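Local structure of aerobactin synthase IucC (Klebsiella pneumoniae, 6CN7) at residues Glu156-Glu161 against His223-Gln228; Arg167-Ala172 against Leu247-Asp252. The protein probably catalyses the ATP-dependent attachment of the second N-acetyl-N-hydroxylysine to the citryl intermediate, yielding the siderophore aerobactin. The protein carries 5 engineered substitutions. All coordinates share one frame; numbering follows the deposited sequence.

Contact 1. Residues Glu156-Glu161 against His223-Gln228; sequences ERYAPE and HPWQWQ
Tyr158, the last residue of helix 152-158, faces the first turn of helix 224-234, where its CA comes nearest to that of Trp225, at 7.9 Å; no direct hydrogen bond joins the two segments. The phenol ring of Tyr158 carries the contact. Its CG stands anti to the carbonyl carbon (chi1 -52°), and the ring reaches across to His223, Pro224 and Trp225. The His223 imidazole meets it edge-to-face: its CE1 lies over one face of the phenol, 3.6 Å from Tyr158 CG and toward the rim, with the ring planes at 73°. The opposite face rests on Arg157 CB, so the ring is sandwiched between its own neighbour and the histidine. Farther out, Tyr158 CE1 touches Pro224 CG at 3.5 Å, and Tyr158 CE2 lies 3.8 Å from Trp225 CB, near the root of the indole. Tyr158, His223 and Trp225 thus form an aromatic cluster.

Both imidazole nitrogens of His223 have partners, and these help to set the ring's turn. As N-cap of helix 224-234, His223 accepts at ND1 the N-H of Trp225, 3.1 Å away and close to the ring plane. On the other side, His223 NE2 hydrogen-bonds to water 1 at 3.1 Å. The same water donates to Tyr158 O at 2.8 Å, bridging the end of one helix to the start of the other. The Arg157 guanidinium only skirts Gln228, its salt bridge being with Glu153.

Phe166, on strand 165-174, extends the cluster, meeting Tyr158 edge-to-face and also the His223 ring, while Trp150 meets the Trp225 indole. Farther along helix 224-234, Trp227 turns to strands 165-174 and 244-250, and its NE1 hydrogen-bonds to Glu153 of the second subunit.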
loop_
_atom_site.group_PDB
_atom_site.type_symbol
_atom_site.label_atom_id
_atom_site.label_comp_id
_atom_site.label_asym_id
_atom_site.label_seq_id
_atom_site.Cartn_x
_atom_site.Cartn_y
_atom_site.Cartn_z
ATOM N N GLU A 156 10.641 -7.770 0.655
ATOM C CA GLU A 156 10.907 -9.119 1.144
ATOM C C GLU A 156 9.904 -10.129 0.603
ATOM O O GLU A 156 10.263 -11.289 0.371
ATOM C CB GLU A 156 10.913 -9.126 2.672
ATOM C CG GLU A 156 12.110 -8.384 3.250
ATOM C CD GLU A 156 12.148 -8.388 4.768
ATOM O OE1 GLU A 156 11.243 -8.984 5.390
ATOM O OE2 GLU A 156 13.091 -7.793 5.337
ATOM N N ARG A 157 8.659 -9.713 0.374
ATOM C CA ARG A 157 7.641 -10.653 -0.087
ATOM C C ARG A 157 7.742 -10.954 -1.576
ATOM O O ARG A 157 7.450 -12.081 -1.989
ATOM C CB ARG A 157 6.245 -10.116 0.226
ATOM C CG ARG A 157 5.840 -10.288 1.670
ATOM C CD ARG A 157 4.420 -9.820 1.923
ATOM N NE ARG A 157 4.052 -9.989 3.327
ATOM C CZ ARG A 157 2.927 -9.543 3.871
ATOM N NH1 ARG A 157 2.037 -8.887 3.136
ATOM N NH2 ARG A 157 2.691 -9.751 5.159
ATOM N N TYR A 158 8.146 -9.981 -2.394
ATOM C CA TYR A 158 7.991 -10.092 -3.840
ATOM C C TYR A 158 9.266 -9.863 -4.642
ATOM O O TYR A 158 9.265 -10.158 -5.841
ATOM C CB TYR A 158 6.920 -9.105 -4.326
ATOM C CG TYR A 158 5.619 -9.236 -3.569
ATOM C CD1 TYR A 158 4.975 -10.462 -3.467
ATOM C CD2 TYR A 158 5.047 -8.141 -2.932
ATOM C CE1 TYR A 158 3.790 -10.594 -2.769
ATOM C CE2 TYR A 158 3.860 -8.260 -2.231
ATOM C CZ TYR A 158 3.238 -9.489 -2.152
ATOM O OH TYR A 158 2.058 -9.617 -1.455
ATOM N N ALA A 159 10.353 -9.356 -4.030
ATOM C CA ALA A 159 11.542 -9.106 -4.831
ATOM C C ALA A 159 12.406 -10.361 -4.923
ATOM O O ALA A 159 12.430 -11.175 -3.995
ATOM C CB ALA A 159 12.361 -7.964 -4.236
ATOM N N PRO A 160 13.136 -10.536 -6.029
ATOM C CA PRO A 160 13.843 -11.809 -6.236
ATOM C C PRO A 160 14.989 -12.050 -5.271
ATOM O O PRO A 160 15.252 -13.212 -4.932
ATOM C CB PRO A 160 14.341 -11.702 -7.685
ATOM C CG PRO A 160 14.394 -10.245 -7.969
ATOM C CD PRO A 160 13.268 -9.637 -7.188
ATOM N N GLU A 161 15.686 -11.006 -4.817
ATOM C CA GLU A 161 16.847 -11.229 -3.960
ATOM C C GLU A 161 16.484 -11.872 -2.626
ATOM O O GLU A 161 17.389 -12.318 -1.912
ATOM C CB GLU A 161 17.598 -9.916 -3.713
ATOM C CG GLU A 161 16.789 -8.810 -3.048
ATOM C CD GLU A 161 16.109 -7.901 -4.049
ATOM O OE1 GLU A 161 15.946 -8.312 -5.220
ATOM O OE2 GLU A 161 15.743 -6.768 -3.663
ATOM N N HIS A 223 -1.040 -10.027 -9.729
ATOM C CA HIS A 223 0.031 -10.031 -8.746
ATOM C C HIS A 223 -0.508 -9.501 -7.419
ATOM O O HIS A 223 -1.188 -8.466 -7.405
ATOM C CB HIS A 223 1.194 -9.167 -9.238
ATOM C CG HIS A 223 2.463 -9.347 -8.463
ATOM N ND1 HIS A 223 2.616 -8.906 -7.167
ATOM C CD2 HIS A 223 3.648 -9.901 -8.814
ATOM C CE1 HIS A 223 3.836 -9.190 -6.748
ATOM N NE2 HIS A 223 4.484 -9.793 -7.729
ATOM N N PRO A 224 -0.242 -10.170 -6.292
ATOM C CA PRO A 224 -0.839 -9.704 -5.026
ATOM C C PRO A 224 -0.486 -8.264 -4.680
ATOM O O PRO A 224 -1.323 -7.544 -4.123
ATOM C CB PRO A 224 -0.291 -10.698 -3.991
ATOM C CG PRO A 224 0.884 -11.344 -4.642
ATOM C CD PRO A 224 0.594 -11.365 -6.104
ATOM N N TRP A 225 0.733 -7.820 -4.992
ATOM C CA TRP A 225 1.077 -6.418 -4.774
ATOM C C TRP A 225 0.213 -5.508 -5.635
ATOM O O TRP A 225 -0.290 -4.483 -5.159
ATOM C CB TRP A 225 2.557 -6.176 -5.068
ATOM C CG TRP A 225 3.006 -4.795 -4.686
ATOM C CD1 TRP A 225 3.582 -4.416 -3.507
ATOM C CD2 TRP A 225 2.904 -3.608 -5.481
ATOM N NE1 TRP A 225 3.846 -3.070 -3.519
ATOM C CE2 TRP A 225 3.439 -2.549 -4.720
ATOM C CE3 TRP A 225 2.412 -3.336 -6.762
ATOM C CZ2 TRP A 225 3.496 -1.237 -5.198
ATOM C CZ3 TRP A 225 2.471 -2.038 -7.233
ATOM C CH2 TRP A 225 3.010 -1.006 -6.453
ATOM N N GLN A 226 0.025 -5.872 -6.906
ATOM C CA GLN A 226 -0.835 -5.088 -7.786
ATOM C C GLN A 226 -2.253 -5.005 -7.236
ATOM O O GLN A 226 -2.865 -3.930 -7.240
ATOM C CB GLN A 226 -0.833 -5.701 -9.187
ATOM C CG GLN A 226 -1.571 -4.887 -10.244
ATOM C CD GLN A 226 -0.795 -3.668 -10.701
ATOM O OE1 GLN A 226 0.236 -3.321 -10.128
ATOM N NE2 GLN A 226 -1.288 -3.014 -11.747
ATOM N N TRP A 227 -2.794 -6.129 -6.759
ATOM C CA TRP A 227 -4.128 -6.105 -6.164
ATOM C C TRP A 227 -4.143 -5.280 -4.886
ATOM O O TRP A 227 -5.057 -4.475 -4.665
ATOM C CB TRP A 227 -4.607 -7.524 -5.867
ATOM C CG TRP A 227 -5.812 -7.543 -4.978
ATOM C CD1 TRP A 227 -5.853 -7.888 -3.657
ATOM C CD2 TRP A 227 -7.147 -7.182 -5.340
ATOM N NE1 TRP A 227 -7.136 -7.769 -3.176
ATOM C CE2 TRP A 227 -7.949 -7.338 -4.191
ATOM C CE3 TRP A 227 -7.744 -6.744 -6.525
ATOM C CZ2 TRP A 227 -9.316 -7.073 -4.194
ATOM C CZ3 TRP A 227 -9.101 -6.482 -6.528
ATOM C CH2 TRP A 227 -9.873 -6.648 -5.370
ATOM N N GLN A 228 -3.138 -5.477 -4.033
ATOM C CA GLN A 228 -3.104 -4.822 -2.733
ATOM C C GLN A 228 -3.039 -3.306 -2.877
ATOM O O GLN A 228 -3.810 -2.574 -2.245
ATOM C CB GLN A 228 -1.904 -5.351 -1.948
ATOM C CG GLN A 228 -1.792 -4.892 -0.511
ATOM C CD GLN A 228 -0.544 -5.440 0.153
ATOM O OE1 GLN A 228 0.290 -4.684 0.651
ATOM N NE2 GLN A 228 -0.402 -6.762 0.150
HETATM O O HOH W 1 7.542 -9.931 -8.053
#

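Contact 2. Residues Arg167-Ala172 against Leu247-Asp252; sequences RLHWLA and LGEFGD
Trp170 is tied to the strand opposite at three points. Trp170 N donates to Gly248 O at 2.8 Å. Trp170 O accepts from Leu247 N at 3.0 Å. The indole Trp170 NE1 donates to Phe250 O at 3.1 Å; this bond runs in the plane of the indole but approaches the carbonyl from above its plane, with a C=O...N angle of 116°. Beside it, a CA-H...O contact links Glu249 CA to Leu168 O at 3.2 Å. Water 2 bonds Arg167 O and, weakly, Glu249 OE2. Water 3 lies between Glu249 OE2 and His169 ND1 but stands too close to the carboxylate for that bridge to be certain. His169 NE2 hydrogen-bonds to Ser246 OG.

Opposite Trp170 the strand carries one extra residue, Leu247 and Gly248 sharing the place of one: a classic beta bulge in the antiparallel pairing of strands 165-174 and 244-250. Gly248 has phi 114° and psi -169°, angles at which a CB would collide with the carbonyl O of Leu247. The His169 ring lies over this residue, its CE1 3.5 Å from Gly248 CA.

Packing on the indole side comes from Phe250, whose CB sits 3.7 Å from Trp170 CD1; CD1 itself points at the edge of the phenyl ring. Ala172 CB touches Leu247 CD1 at 3.7 Å, and helix 198-210 covers this end with Phe204 and Trp208. At the other end, the extended Arg167 chain runs alongside Gly251 O, just before Asp252, which forms a salt bridge with Arg268.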
loop_
_atom_site.group_PDB
_atom_site.type_symbol
_atom_site.label_atom_id
_atom_site.label_comp_id
_atom_site.label_asym_id
_atom_site.label_seq_id
_atom_site.Cartn_x
_atom_site.Cartn_y
_atom_site.Cartn_z
ATOM N N ARG A 167 1.174 -16.721 -3.590
ATOM C CA ARG A 167 0.059 -17.049 -4.462
ATOM C C ARG A 167 -0.382 -15.816 -5.239
ATOM O O ARG A 167 -0.104 -14.675 -4.858
ATOM C CB ARG A 167 -1.121 -17.593 -3.655
ATOM C CG ARG A 167 -0.937 -19.005 -3.140
ATOM C CD ARG A 167 -2.200 -19.495 -2.452
ATOM N NE ARG A 167 -2.062 -20.856 -1.942
ATOM C CZ ARG A 167 -2.988 -21.481 -1.222
ATOM N NH1 ARG A 167 -4.124 -20.868 -0.915
ATOM N NH2 ARG A 167 -2.776 -22.721 -0.803
ATOM N N LEU A 168 -1.084 -16.059 -6.339
ATOM C CA LEU A 168 -1.663 -14.988 -7.129
ATOM C C LEU A 168 -3.097 -14.721 -6.693
ATOM O O LEU A 168 -3.800 -15.612 -6.206
ATOM C CB LEU A 168 -1.638 -15.338 -8.615
ATOM C CG LEU A 168 -0.256 -15.617 -9.205
ATOM C CD1 LEU A 168 -0.384 -16.025 -10.664
ATOM C CD2 LEU A 168 0.656 -14.406 -9.052
ATOM N N HIS A 169 -3.519 -13.475 -6.868
ATOM C CA HIS A 169 -4.906 -13.089 -6.680
ATOM C C HIS A 169 -5.660 -13.282 -7.991
ATOM O O HIS A 169 -5.099 -13.112 -9.078
ATOM C CB HIS A 169 -4.995 -11.636 -6.217
ATOM C CG HIS A 169 -6.334 -11.250 -5.674
ATOM N ND1 HIS A 169 -6.708 -11.501 -4.371
ATOM C CD2 HIS A 169 -7.383 -10.623 -6.253
ATOM C CE1 HIS A 169 -7.932 -11.047 -4.172
ATOM N NE2 HIS A 169 -8.364 -10.510 -5.299
ATOM N N TRP A 170 -6.936 -13.645 -7.887
ATOM C CA TRP A 170 -7.741 -13.999 -9.050
ATOM C C TRP A 170 -8.982 -13.123 -9.124
ATOM O O TRP A 170 -9.703 -12.971 -8.131
ATOM C CB TRP A 170 -8.135 -15.477 -9.008
ATOM C CG TRP A 170 -6.966 -16.375 -9.219
ATOM C CD1 TRP A 170 -6.148 -16.893 -8.259
ATOM C CD2 TRP A 170 -6.467 -16.849 -10.473
ATOM N NE1 TRP A 170 -5.172 -17.667 -8.837
ATOM C CE2 TRP A 170 -5.345 -17.656 -10.197
ATOM C CE3 TRP A 170 -6.859 -16.674 -11.804
ATOM C CZ2 TRP A 170 -4.614 -18.286 -11.201
ATOM C CZ3 TRP A 170 -6.134 -17.301 -12.799
ATOM C CH2 TRP A 170 -5.024 -18.096 -12.492
ATOM N N LEU A 171 -9.223 -12.557 -10.301
ATOM C CA LEU A 171 -10.404 -11.756 -10.581
ATOM C C LEU A 171 -11.280 -12.463 -11.605
ATOM O O LEU A 171 -10.861 -13.407 -12.279
ATOM C CB LEU A 171 -10.017 -10.367 -11.105
ATOM C CG LEU A 171 -9.225 -9.446 -10.176
ATOM C CD1 LEU A 171 -8.929 -8.132 -10.882
ATOM C CD2 LEU A 171 -9.980 -9.202 -8.883
ATOM N N ALA A 172 -12.518 -11.986 -11.714
ATOM C CA ALA A 172 -13.448 -12.426 -12.743
ATOM C C ALA A 172 -13.889 -11.212 -13.544
ATOM O O ALA A 172 -14.284 -10.193 -12.968
ATOM C CB ALA A 172 -14.659 -13.138 -12.135
ATOM N N LEU A 247 -12.114 -12.758 -6.392
ATOM C CA LEU A 247 -12.312 -14.126 -5.930
ATOM C C LEU A 247 -11.383 -14.504 -4.789
ATOM O O LEU A 247 -11.750 -15.337 -3.952
ATOM C CB LEU A 247 -12.112 -15.108 -7.089
ATOM C CG LEU A 247 -13.303 -15.288 -8.033
ATOM C CD1 LEU A 247 -13.709 -13.971 -8.669
ATOM C CD2 LEU A 247 -12.976 -16.314 -9.103
ATOM N N GLY A 248 -10.199 -13.918 -4.735
ATOM C CA GLY A 248 -9.223 -14.222 -3.711
ATOM C C GLY A 248 -7.991 -14.880 -4.302
ATOM O O GLY A 248 -7.793 -14.936 -5.519
ATOM N N GLU A 249 -7.151 -15.389 -3.406
ATOM C CA GLU A 249 -5.906 -16.033 -3.796
ATOM C C GLU A 249 -6.122 -17.534 -3.935
ATOM O O GLU A 249 -6.760 -18.159 -3.080
ATOM C CB GLU A 249 -4.811 -15.743 -2.770
ATOM C CG GLU A 249 -4.455 -14.270 -2.657
ATOM C CD GLU A 249 -3.326 -14.017 -1.680
ATOM O OE1 GLU A 249 -2.957 -14.955 -0.939
ATOM O OE2 GLU A 249 -2.802 -12.881 -1.656
ATOM N N PHE A 250 -5.596 -18.105 -5.016
ATOM C CA PHE A 250 -5.720 -19.530 -5.277
ATOM C C PHE A 250 -4.460 -20.026 -5.970
ATOM O O PHE A 250 -3.745 -19.263 -6.624
ATOM C CB PHE A 250 -6.925 -19.861 -6.168
ATOM C CG PHE A 250 -8.251 -19.467 -5.588
ATOM C CD1 PHE A 250 -8.900 -20.289 -4.682
ATOM C CD2 PHE A 250 -8.864 -18.288 -5.972
ATOM C CE1 PHE A 250 -10.129 -19.932 -4.158
ATOM C CE2 PHE A 250 -10.091 -17.926 -5.453
ATOM C CZ PHE A 250 -10.725 -18.749 -4.545
ATOM N N GLY A 251 -4.205 -21.319 -5.823
ATOM C CA GLY A 251 -3.294 -22.020 -6.700
ATOM C C GLY A 251 -1.883 -22.136 -6.163
ATOM O O GLY A 251 -1.615 -22.067 -4.960
ATOM N N ASP A 252 -0.956 -22.309 -7.101
ATOM C CA ASP A 252 0.428 -22.617 -6.793
ATOM C C ASP A 252 1.164 -21.383 -6.279
ATOM O O ASP A 252 0.680 -20.252 -6.353
ATOM C CB ASP A 252 1.134 -23.166 -8.033
ATOM C CG ASP A 252 0.592 -24.514 -8.458
ATOM O OD1 ASP A 252 0.037 -25.229 -7.596
ATOM O OD2 ASP A 252 0.714 -24.857 -9.652
HETATM O O HOH W 2 -0.085 -13.865 -2.029
HETATM O O HOH W 3 -4.046 -10.997 -2.523
#

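Both contacts are largely buried, with their centres about 14 Å apart, and their segments alternate along the chain: helix 152-158 leads into strand 165-174, and helix 224-234 precedes strand 244-250. Contact 1 joins helix ends through aromatic and apolar surfaces, with a water linking the two ends; contact 2 pairs strands through direct backbone and indole bonds, and water appears there at the margin, by the exposed Glu249. Helix 224-234 connects them, since its Trp227 stacks on His169 and touches Leu171, while Pro224 CG lies 3.5 Å from Arg167 O and Pro224 also packs on Glu249. The second subunit reaches residues of 223-228 but touches neither strand segment of contact 2.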